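PDB 6RXD: histidine acid phosphatase from Bifidobacterium longum subsp. infantis, which probably hydrolyses phosphate groups from inositol polyphosphates, including phytate, and from 2,3-bisphosphoglycerate. Local coordinates for residues 62-66 with 249-253; 71-77 with 246-250; 379-383 with 495-499; 484-488 with 511-515. All coordinates share one frame. Where two conformers were deposited one is given. Residues are numbered along the deposited sequence.

Contact 1 (62-66 with 249-253). With ZN (zinc ion), chain C.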
loop_
_atom_site.group_PDB
_atom_site.type_symbol
_atom_site.label_atom_id
_atom_site.label_comp_id
_atom_site.label_asym_id
_atom_site.label_seq_id
_atom_site.Cartn_x
_atom_site.Cartn_y
_atom_site.Cartn_z
ATOM N N MET A 62 22.963 14.896 -12.058
ATOM C CA MET A 62 23.558 14.122 -13.145
ATOM C C MET A 62 23.365 14.859 -14.471
ATOM O O MET A 62 24.283 14.928 -15.306
ATOM C CB MET A 62 22.913 12.728 -13.198
ATOM C CG MET A 62 23.455 11.808 -14.278
ATOM S SD MET A 62 22.666 10.188 -14.136
ATOM C CE MET A 62 23.577 9.277 -15.377
ATOM N N ALA A 63 22.183 15.444 -14.643
ATOM C CA ALA A 63 21.852 16.156 -15.867
ATOM C C ALA A 63 22.746 17.366 -16.045
ATOM O O ALA A 63 23.173 17.671 -17.166
ATOM C CB ALA A 63 20.379 16.578 -15.852
ATOM N N GLU A 64 23.041 18.058 -14.943
ATOM C CA GLU A 64 23.882 19.247 -15.025
ATOM C C GLU A 64 25.298 18.875 -15.478
ATOM O O GLU A 64 25.919 19.585 -16.280
ATOM C CB GLU A 64 23.880 19.990 -13.680
ATOM C CG GLU A 64 22.541 20.636 -13.360
ATOM C CD GLU A 64 22.340 20.930 -11.886
ATOM O OE1 GLU A 64 23.167 20.495 -11.056
ATOM O OE2 GLU A 64 21.340 21.598 -11.548
ATOM N N THR A 65 25.803 17.749 -14.981
ATOM C CA THR A 65 27.119 17.269 -15.396
ATOM C C THR A 65 27.114 16.833 -16.867
ATOM O O THR A 65 28.029 17.156 -17.633
ATOM C CB THR A 65 27.574 16.118 -14.487
ATOM O OG1 THR A 65 27.732 16.618 -13.155
ATOM C CG2 THR A 65 28.908 15.549 -14.967
ATOM N N ALA A 66 26.075 16.109 -17.270
ATOM C CA ALA A 66 25.933 15.726 -18.676
ATOM C C ALA A 66 25.885 16.943 -19.603
ATOM O O ALA A 66 26.464 16.931 -20.690
ATOM C CB ALA A 66 24.695 14.854 -18.867
ATOM N N PHE A 249 21.711 9.202 -22.446
ATOM C CA PHE A 249 23.109 9.573 -22.271
ATOM C C PHE A 249 24.001 8.825 -23.243
ATOM O O PHE A 249 23.689 7.699 -23.644
ATOM C CB PHE A 249 23.575 9.253 -20.845
ATOM C CG PHE A 249 22.804 9.978 -19.773
ATOM C CD1 PHE A 249 23.107 11.298 -19.455
ATOM C CD2 PHE A 249 21.777 9.338 -19.086
ATOM C CE1 PHE A 249 22.390 11.970 -18.468
ATOM C CE2 PHE A 249 21.053 9.998 -18.091
ATOM C CZ PHE A 249 21.364 11.314 -17.779
ATOM N N THR A 250 25.128 9.440 -23.604
ATOM C CA THR A 250 26.065 8.798 -24.529
ATOM C C THR A 250 26.797 7.628 -23.897
ATOM O O THR A 250 26.922 7.544 -22.679
ATOM C CB THR A 250 27.139 9.779 -25.047
ATOM O OG1 THR A 250 27.992 10.181 -23.963
ATOM C CG2 THR A 250 26.494 10.998 -25.682
ATOM N N GLU A 251 27.301 6.736 -24.742
ATOM C CA GLU A 251 28.096 5.604 -24.276
ATOM C C GLU A 251 29.301 6.069 -23.493
ATOM O O GLU A 251 29.640 5.513 -22.447
ATOM C CB GLU A 251 28.572 4.786 -25.475
ATOM C CG GLU A 251 27.470 4.081 -26.222
ATOM C CD GLU A 251 26.766 3.038 -25.386
ATOM O OE1 GLU A 251 27.338 2.534 -24.387
ATOM O OE2 GLU A 251 25.623 2.723 -25.752
ATOM N N GLU A 252 29.950 7.102 -24.012
ATOM C CA GLU A 252 31.127 7.671 -23.373
ATOM C C GLU A 252 30.811 8.214 -21.975
ATOM O O GLU A 252 31.567 8.008 -21.030
ATOM C CB GLU A 252 31.701 8.768 -24.275
ATOM C CG GLU A 252 32.876 9.526 -23.714
ATOM C CD GLU A 252 33.330 10.627 -24.654
ATOM O OE1 GLU A 252 32.510 11.520 -24.965
ATOM O OE2 GLU A 252 34.497 10.588 -25.097
ATOM N N PHE A 253 29.680 8.892 -21.835
ATOM C CA PHE A 253 29.285 9.409 -20.530
ATOM C C PHE A 253 29.004 8.262 -19.556
ATOM O O PHE A 253 29.479 8.258 -18.418
ATOM C CB PHE A 253 28.049 10.294 -20.696
ATOM C CG PHE A 253 27.644 11.027 -19.445
ATOM C CD1 PHE A 253 26.656 10.520 -18.620
ATOM C CD2 PHE A 253 28.239 12.237 -19.110
ATOM C CE1 PHE A 253 26.266 11.206 -17.465
ATOM C CE2 PHE A 253 27.864 12.922 -17.966
ATOM C CZ PHE A 253 26.870 12.406 -17.147
HETATM ZN ZN ZN C . 24.902 0.851 -24.838
#

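Contact 2 (71-77 with 246-250)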
loop_
_atom_site.group_PDB
_atom_site.type_symbol
_atom_site.label_atom_id
_atom_site.label_comp_id
_atom_site.label_asym_id
_atom_site.label_seq_id
_atom_site.Cartn_x
_atom_site.Cartn_y
_atom_site.Cartn_z
ATOM N N GLY A 71 27.299 15.043 -22.490
ATOM C CA GLY A 71 26.922 13.658 -22.253
ATOM C C GLY A 71 25.511 13.252 -22.642
ATOM O O GLY A 71 25.130 12.100 -22.441
ATOM N N PHE A 72 24.716 14.177 -23.174
ATOM C CA PHE A 72 23.405 13.802 -23.690
ATOM C C PHE A 72 23.522 13.388 -25.150
ATOM O O PHE A 72 24.410 13.857 -25.874
ATOM C CB PHE A 72 22.410 14.964 -23.574
ATOM C CG PHE A 72 21.896 15.183 -22.180
ATOM C CD1 PHE A 72 20.972 14.307 -21.622
ATOM C CD2 PHE A 72 22.360 16.242 -21.410
ATOM C CE1 PHE A 72 20.496 14.501 -20.331
ATOM C CE2 PHE A 72 21.888 16.439 -20.120
ATOM C CZ PHE A 72 20.953 15.572 -19.580
ATOM N N LYS A 73 22.623 12.514 -25.589
ATOM C CA LYS A 73 22.652 12.055 -26.979
ATOM C C LYS A 73 22.287 13.136 -27.995
ATOM O O LYS A 73 22.740 13.098 -29.145
ATOM C CB LYS A 73 21.773 10.814 -27.164
ATOM C CG LYS A 73 22.408 9.554 -26.599
ATOM C CD LYS A 73 21.928 8.305 -27.333
ATOM C CE LYS A 73 22.912 7.149 -27.175
ATOM N NZ LYS A 73 22.243 5.839 -27.440
ATOM N N SER A 74 21.483 14.107 -27.569
ATOM C CA SER A 74 21.141 15.250 -28.420
ATOM C C SER A 74 20.660 16.429 -27.582
ATOM O O SER A 74 20.360 16.278 -26.390
ATOM C CB SER A 74 20.058 14.882 -29.440
ATOM O OG SER A 74 18.786 14.807 -28.825
ATOM N N GLU A 75 20.590 17.599 -28.215
ATOM C CA GLU A 75 20.085 18.806 -27.570
ATOM C C GLU A 75 18.618 18.662 -27.207
ATOM O O GLU A 75 18.188 19.101 -26.137
ATOM C CB GLU A 75 20.270 20.016 -28.491
ATOM C CG GLU A 75 21.693 20.521 -28.561
ATOM C CD GLU A 75 22.105 21.246 -27.299
ATOM O OE1 GLU A 75 21.292 22.037 -26.776
ATOM O OE2 GLU A 75 23.241 21.025 -26.828
ATOM N N ALA A 76 17.835 18.064 -28.100
ATOM C CA ALA A 76 16.427 17.820 -27.800
ATOM C C ALA A 76 16.255 16.857 -26.627
ATOM O O ALA A 76 15.388 17.053 -25.783
ATOM C CB ALA A 76 15.686 17.299 -29.042
ATOM N N ILE A 77 17.075 15.810 -26.579
ATOM C CA ILE A 77 17.021 14.848 -25.472
ATOM C C ILE A 77 17.405 15.492 -24.130
ATOM O O ILE A 77 16.762 15.243 -23.099
ATOM C CB ILE A 77 17.904 13.619 -25.807
ATOM C CG1 ILE A 77 17.171 12.737 -26.827
ATOM C CG2 ILE A 77 18.262 12.825 -24.555
ATOM C CD1 ILE A 77 18.043 11.619 -27.429
ATOM N N SER A 246 20.779 4.539 -21.895
ATOM C CA SER A 246 21.391 4.821 -23.195
ATOM C C SER A 246 20.449 5.562 -24.144
ATOM O O SER A 246 20.881 6.045 -25.181
ATOM C CB SER A 246 21.924 3.545 -23.852
ATOM O OG SER A 246 20.863 2.677 -24.187
ATOM N N GLN A 247 19.169 5.663 -23.771
ATOM C CA GLN A 247 18.198 6.467 -24.515
ATOM C C GLN A 247 18.492 7.937 -24.352
ATOM O O GLN A 247 18.059 8.766 -25.154
ATOM C CB GLN A 247 16.797 6.279 -23.936
ATOM C CG GLN A 247 16.229 4.909 -24.028
ATOM C CD GLN A 247 14.841 4.868 -23.440
ATOM O OE1 GLN A 247 13.852 5.092 -24.140
ATOM N NE2 GLN A 247 14.760 4.612 -22.142
ATOM N N ILE A 248 19.184 8.265 -23.268
ATOM C CA ILE A 248 19.362 9.650 -22.863
ATOM C C ILE A 248 20.825 10.064 -22.939
ATOM O O ILE A 248 21.156 11.140 -23.442
ATOM C CB ILE A 248 18.857 9.834 -21.415
ATOM C CG1 ILE A 248 17.359 9.534 -21.341
ATOM C CG2 ILE A 248 19.152 11.241 -20.905
ATOM C CD1 ILE A 248 16.918 8.973 -19.977
ATOM N N PHE A 249 21.711 9.202 -22.446
ATOM C CA PHE A 249 23.109 9.573 -22.271
ATOM C C PHE A 249 24.001 8.825 -23.243
ATOM O O PHE A 249 23.689 7.699 -23.644
ATOM C CB PHE A 249 23.575 9.253 -20.845
ATOM C CG PHE A 249 22.804 9.978 -19.773
ATOM C CD1 PHE A 249 23.107 11.298 -19.455
ATOM C CD2 PHE A 249 21.777 9.338 -19.086
ATOM C CE1 PHE A 249 22.390 11.970 -18.468
ATOM C CE2 PHE A 249 21.053 9.998 -18.091
ATOM C CZ PHE A 249 21.364 11.314 -17.779
ATOM N N THR A 250 25.128 9.440 -23.604
ATOM C CA THR A 250 26.065 8.798 -24.529
ATOM C C THR A 250 26.797 7.628 -23.897
ATOM O O THR A 250 26.922 7.544 -22.679
ATOM C CB THR A 250 27.139 9.779 -25.047
ATOM O OG1 THR A 250 27.992 10.181 -23.963
ATOM C CG2 THR A 250 26.494 10.998 -25.682
#

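Contact 3 (379-383 with 495-499)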
loop_
_atom_site.group_PDB
_atom_site.type_symbol
_atom_site.label_atom_id
_atom_site.label_comp_id
_atom_site.label_asym_id
_atom_site.label_seq_id
_atom_site.Cartn_x
_atom_site.Cartn_y
_atom_site.Cartn_z
ATOM N N LEU A 379 -12.029 -10.004 13.439
ATOM C CA LEU A 379 -13.011 -10.942 13.979
ATOM C C LEU A 379 -13.644 -10.392 15.251
ATOM O O LEU A 379 -14.855 -10.513 15.460
ATOM C CB LEU A 379 -12.357 -12.303 14.240
ATOM C CG LEU A 379 -11.906 -13.008 12.954
ATOM C CD1 LEU A 379 -10.908 -14.119 13.256
ATOM C CD2 LEU A 379 -13.100 -13.556 12.166
ATOM N N ASN A 380 -12.826 -9.775 16.099
ATOM C CA ASN A 380 -13.314 -9.277 17.386
ATOM C C ASN A 380 -14.361 -8.174 17.259
ATOM O O ASN A 380 -15.275 -8.090 18.076
ATOM C CB ASN A 380 -12.157 -8.786 18.258
ATOM C CG ASN A 380 -11.351 -9.920 18.861
ATOM O OD1 ASN A 380 -11.822 -11.052 18.949
ATOM N ND2 ASN A 380 -10.124 -9.618 19.285
ATOM N N THR A 381 -14.213 -7.308 16.264
ATOM C CA THR A 381 -15.184 -6.235 16.076
ATOM C C THR A 381 -16.506 -6.773 15.525
ATOM O O THR A 381 -17.565 -6.182 15.758
ATOM C CB THR A 381 -14.654 -5.073 15.191
ATOM O OG1 THR A 381 -14.308 -5.569 13.898
ATOM C CG2 THR A 381 -13.445 -4.394 15.822
ATOM N N ILE A 382 -16.452 -7.887 14.797
ATOM C CA ILE A 382 -17.683 -8.553 14.391
ATOM C C ILE A 382 -18.377 -9.080 15.646
ATOM O O ILE A 382 -19.569 -8.844 15.845
ATOM C CB ILE A 382 -17.431 -9.705 13.403
ATOM C CG1 ILE A 382 -16.893 -9.160 12.084
ATOM C CG2 ILE A 382 -18.725 -10.482 13.140
ATOM C CD1 ILE A 382 -16.388 -10.266 11.128
ATOM N N ASP A 383 -17.633 -9.784 16.500
ATOM C CA ASP A 383 -18.204 -10.283 17.751
ATOM C C ASP A 383 -18.837 -9.161 18.577
ATOM O O ASP A 383 -19.934 -9.328 19.121
ATOM C CB ASP A 383 -17.148 -10.999 18.599
ATOM C CG ASP A 383 -16.776 -12.359 18.058
ATOM O OD1 ASP A 383 -17.591 -12.986 17.344
ATOM O OD2 ASP A 383 -15.650 -12.811 18.367
ATOM N N LEU A 495 -19.396 -17.166 10.344
ATOM C CA LEU A 495 -18.406 -16.592 11.252
ATOM C C LEU A 495 -17.657 -17.690 12.009
ATOM O O LEU A 495 -16.446 -17.594 12.223
ATOM C CB LEU A 495 -19.084 -15.636 12.233
ATOM C CG LEU A 495 -18.180 -14.959 13.268
ATOM C CD1 LEU A 495 -17.164 -14.060 12.600
ATOM C CD2 LEU A 495 -19.032 -14.165 14.247
ATOM N N THR A 496 -18.377 -18.729 12.407
ATOM C CA THR A 496 -17.748 -19.858 13.095
ATOM C C THR A 496 -16.685 -20.498 12.201
ATOM O O THR A 496 -15.607 -20.880 12.668
ATOM C CB THR A 496 -18.781 -20.921 13.486
ATOM O OG1 THR A 496 -19.600 -21.221 12.347
ATOM C CG2 THR A 496 -19.677 -20.423 14.621
ATOM N N GLU A 497 -16.996 -20.611 10.912
ATOM C CA GLU A 497 -16.080 -21.229 9.964
ATOM C C GLU A 497 -14.825 -20.385 9.808
ATOM O O GLU A 497 -13.714 -20.924 9.793
ATOM C CB GLU A 497 -16.763 -21.461 8.606
ATOM C CG GLU A 497 -15.804 -21.883 7.483
ATOM C CD GLU A 497 -15.279 -23.299 7.622
ATOM O OE1 GLU A 497 -15.630 -23.992 8.599
ATOM O OE2 GLU A 497 -14.501 -23.732 6.740
ATOM N N LEU A 498 -14.988 -19.066 9.694
ATOM C CA LEU A 498 -13.827 -18.187 9.551
ATOM C C LEU A 498 -12.928 -18.252 10.773
ATOM O O LEU A 498 -11.705 -18.240 10.643
ATOM C CB LEU A 498 -14.238 -16.741 9.274
ATOM C CG LEU A 498 -14.921 -16.506 7.930
ATOM C CD1 LEU A 498 -15.082 -15.011 7.678
ATOM C CD2 LEU A 498 -14.111 -17.160 6.816
ATOM N N LYS A 499 -13.517 -18.330 11.960
ATOM C CA LYS A 499 -12.704 -18.364 13.174
ATOM C C LYS A 499 -11.829 -19.609 13.219
ATOM O O LYS A 499 -10.713 -19.589 13.746
ATOM C CB LYS A 499 -13.588 -18.279 14.420
ATOM C CG LYS A 499 -14.153 -16.886 14.669
ATOM C CD LYS A 499 -15.087 -16.890 15.880
ATOM C CE LYS A 499 -15.675 -15.506 16.124
ATOM N NZ LYS A 499 -16.778 -15.556 17.134
#

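Contact 4 (484-488 with 511-515)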
loop_
_atom_site.group_PDB
_atom_site.type_symbol
_atom_site.label_atom_id
_atom_site.label_comp_id
_atom_site.label_asym_id
_atom_site.label_seq_id
_atom_site.Cartn_x
_atom_site.Cartn_y
_atom_site.Cartn_z
ATOM N N THR A 484 -14.782 -23.357 3.996
ATOM C CA THR A 484 -15.994 -23.866 3.352
ATOM C C THR A 484 -17.101 -22.826 3.447
ATOM O O THR A 484 -17.442 -22.409 4.547
ATOM C CB THR A 484 -16.500 -25.126 4.072
ATOM O OG1 THR A 484 -15.492 -26.138 4.021
ATOM C CG2 THR A 484 -17.780 -25.655 3.425
ATOM N N PRO A 485 -17.664 -22.400 2.299
ATOM C CA PRO A 485 -18.737 -21.395 2.365
ATOM C C PRO A 485 -20.072 -21.975 2.806
ATOM O O PRO A 485 -20.180 -23.179 3.050
ATOM C CB PRO A 485 -18.823 -20.853 0.924
ATOM C CG PRO A 485 -18.154 -21.876 0.074
ATOM C CD PRO A 485 -17.131 -22.573 0.937
ATOM N N VAL A 486 -21.091 -21.128 2.906
ATOM C CA VAL A 486 -22.357 -21.556 3.499
ATOM C C VAL A 486 -23.144 -22.509 2.608
ATOM O O VAL A 486 -24.047 -23.207 3.072
ATOM C CB VAL A 486 -23.251 -20.356 3.828
ATOM C CG1 VAL A 486 -22.559 -19.453 4.838
ATOM C CG2 VAL A 486 -23.613 -19.590 2.543
ATOM N N ALA A 487 -22.802 -22.532 1.326
ATOM C CA ALA A 487 -23.473 -23.402 0.369
ATOM C C ALA A 487 -22.580 -23.528 -0.849
ATOM O O ALA A 487 -21.704 -22.692 -1.059
ATOM C CB ALA A 487 -24.822 -22.812 -0.040
ATOM N N ASP A 488 -22.804 -24.552 -1.670
ATOM C CA ASP A 488 -22.101 -24.606 -2.944
ATOM C C ASP A 488 -22.398 -23.333 -3.727
ATOM O O ASP A 488 -23.516 -22.807 -3.668
ATOM C CB ASP A 488 -22.552 -25.811 -3.765
ATOM C CG ASP A 488 -22.311 -27.122 -3.063
ATOM O OD1 ASP A 488 -21.138 -27.473 -2.823
ATOM O OD2 ASP A 488 -23.307 -27.814 -2.795
ATOM N N GLN A 511 -19.235 -29.933 7.256
ATOM C CA GLN A 511 -20.687 -29.851 7.151
ATOM C C GLN A 511 -21.278 -28.781 8.070
ATOM O O GLN A 511 -22.297 -28.166 7.745
ATOM C CB GLN A 511 -21.327 -31.213 7.441
ATOM C CG GLN A 511 -22.792 -31.289 7.046
ATOM C CD GLN A 511 -23.015 -30.999 5.567
ATOM O OE1 GLN A 511 -22.222 -31.404 4.713
ATOM N NE2 GLN A 511 -24.091 -30.284 5.261
ATOM N N ASP A 512 -20.638 -28.539 9.212
ATOM C CA ASP A 512 -21.137 -27.522 10.133
ATOM C C ASP A 512 -20.944 -26.090 9.618
ATOM O O ASP A 512 -21.470 -25.148 10.204
ATOM C CB ASP A 512 -20.506 -27.677 11.516
ATOM C CG ASP A 512 -21.051 -28.873 12.273
ATOM O OD1 ASP A 512 -22.051 -29.469 11.814
ATOM O OD2 ASP A 512 -20.481 -29.208 13.334
ATOM N N ALA A 513 -20.194 -25.940 8.529
ATOM C CA ALA A 513 -20.023 -24.633 7.894
ATOM C C ALA A 513 -21.226 -24.288 7.013
ATOM O O ALA A 513 -21.414 -23.136 6.642
ATOM C CB ALA A 513 -18.732 -24.613 7.061
ATOM N N ARG A 514 -22.035 -25.289 6.660
ATOM C CA ARG A 514 -23.145 -25.059 5.733
ATOM C C ARG A 514 -24.367 -24.521 6.470
ATOM O O ARG A 514 -24.627 -24.907 7.605
ATOM C CB ARG A 514 -23.523 -26.362 5.019
ATOM C CG ARG A 514 -22.363 -27.029 4.294
ATOM C CD ARG A 514 -21.786 -26.153 3.193
ATOM N NE ARG A 514 -21.183 -26.976 2.139
ATOM C CZ ARG A 514 -20.539 -26.504 1.076
ATOM N NH1 ARG A 514 -20.362 -25.198 0.917
ATOM N NH2 ARG A 514 -20.054 -27.346 0.170
ATOM N N ILE A 515 -25.116 -23.625 5.832
ATOM C CA ILE A 515 -26.384 -23.183 6.413
ATOM C C ILE A 515 -27.505 -24.172 6.091
ATOM O O ILE A 515 -27.359 -25.031 5.215
ATOM C CB ILE A 515 -26.810 -21.778 5.949
ATOM C CG1 ILE A 515 -26.973 -21.724 4.430
ATOM C CG2 ILE A 515 -25.839 -20.704 6.449
ATOM C CD1 ILE A 515 -27.380 -20.352 3.926
ATOM O OXT ILE A 515 -28.580 -24.130 6.696
HETATM O O HOH W 1 -19.508 -21.233 5.942
HETATM O O HOH W 2 -26.164 -24.760 2.600
#

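Contact 1 (62-66 with 249-253)
Two phenylalanine rings, Phe249 and Phe253, form the bumps here, and helix segment 62-66 supplies the surface they fit. Met62 reaches out, t at all three chi angles, which carries its methyl over the face of the Phe249 ring (CE to ring centroid 4.0 Å) and at the same time to the edge of the Phe253 ring (Met62 CE to Phe253 CE1, 3.9 Å). Its sulfur adds an oblique Met-aromatic contact with Phe249. One turn on, Ala66 reverses the roles: its CB lies over the Phe253 face and at the edge of Phe249, 3.7 Å from Phe249 CE1. Small Ala66 lets Phe253 come close, with Phe253 CE2 only 3.5 Å from Ala66 CA. The rings come from just before and just inside a new helix, N-capped by Thr250, whose OG1 accepts from Phe253 N (3.0 Å). Behind them Glu251 turns outward and, with His242, binds zinc. Helix 55-69 thus packs on the start of helix 251-258, while Phe81 of helix 75-95 meets Phe249 edge-to-face and the Tyr262 ring meets that of Phe253.

Contact 2 (71-77 with 246-250)
Gly71 opens the pairing: its carbonyl O takes a hydrogen bond from Thr250 N (2.9 Å), and Phe249 CA sits 3.2 Å from Gly71 O in a CA-H...O contact. Next, Phe72 stands opposite Phe249 as a non-hydrogen-bonded antiparallel pair, an isolated beta bridge. The two rings run nearly parallel but slide apart, centroids 5.2 Å from each other, and Phe72 CE1 also touches Ile248 CG2 at 3.6 Å. Lys73 completes the bridge by donating its N to Ile248 O (2.9 Å). Its side chain then stretches along the partner loop until Lys73 NZ reaches O of Ser246 at 2.6 Å, a residue whose side chain is about 4 Å from the zinc held by His242 and Glu251. At Ser74 the chain turns into a helix, with Ser74 OG accepting from Ile77 N (3.0 Å) as N-cap. Ile77, in the first turn, lays CG2 3.5 Å from Ile248 O. The bridge fastens the connection between helices 55-69 and 75-95 to the loop joining helices 235-245 and 251-258, with Phe72 resting on Ala63 and Ala66.

Contact 3 (379-383 with 495-499)
Helix segments 379-383 and 495-499 run roughly antiparallel, their directions 153° apart, and with the axes 11.7 Å from each other at closest approach it is side chains that bridge the space. Leu495, in the tp rotamer, extends straight into it. Leu495 CD1 touches both Leu379 CD2 (4.1 Å) and Ile382 CG2 (3.9 Å), and Leu495 CD2 is equally close to Ile382 CG2 (3.9 Å), so one leucine is wedged against two residues spaced almost one turn apart. Leu379 and Ile382 both adopt mt, and both start out toward the other helix; Leu379 CD2 also comes to 4.3 Å from Lys499 CG, packing against the aliphatic part of the lysine. Lys499 itself is m at chi1 and t at chi2 to chi4, the stretched form needed to span from one helix to the other. Asp383, at chi1 m, swings its carboxylate to meet it, and Asp383 OD1 and Lys499 NZ form a hydrogen-bonded salt bridge of 2.7 Å. The ion pair roofs the leucine, since Asp383 OD1 is also 3.6 Å from Leu495 CD2. Glu497 points elsewhere, bonded to Thr508, Leu509 and Thr484. This is helix-on-helix packing over the mixed sheet of the histidine phosphatase (branch 2) fold: Ile382 rests on Tyr38 and Glu40 of strand 34-44, and together with Leu379 it covers Trp448 of strand 445-453.

Contact 4 (484-488 with 511-515)
Arg514 makes the strongest polar links, donating from NH1 to Pro485 O at 2.9 Å and pairing its NH2 with Asp488 OD1 in a 3.2 Å salt bridge. The backbones join one residue further along, where Ile515 N donates to Val486 O (3.0 Å). Two waters reinforce this: one donates to Thr484 O and Ala513 O, each 2.8 Å from the water oxygen, while the other lies 2.7 Å from Val486 O and 2.9 Å from Ile515 O of the terminal carboxylate and donates to both. What is being held is the very end of the chain, which leaves a short 3-10 turn and lies against the loop between strands 475-477 and 493-494; the disulfide Cys483-Cys501 ties down that loop right beside Thr484. Around the guanidinium, the loop wraps closely, with Asp488 N over one face and Thr484 CG2 over the opposite one. Further out the contacts turn apolar. Ala513 CB sits 3.8 Å from Thr484 CB, and Val486 CB meets Ile515 CG2 at 3.7 Å, with Lys494 touching both of these last side chains.

Overall arrangement
From the N terminus, the chain first lays down 62-66 and then 71-77, and runs through a largely helical excursion that adds strands 132-137 and 181-183 to the main sheet. It returns at 246-253, closing contacts 2 and 1. Sharing Phe249 and Thr250, these two form one continuous packed patch at the end of the helical region. Then 379-383 opens contact 3 and 484-488 opens contact 4; 495-499 and 511-515 close them in that order, so the loops cross. Contact 3 ties helix 372-386 to helix 495-501 over the main sheet, and contact 4 ties the last residues to the loop between strands 475-477 and 493-494, centres about 59 to 65 Å from the first pair's.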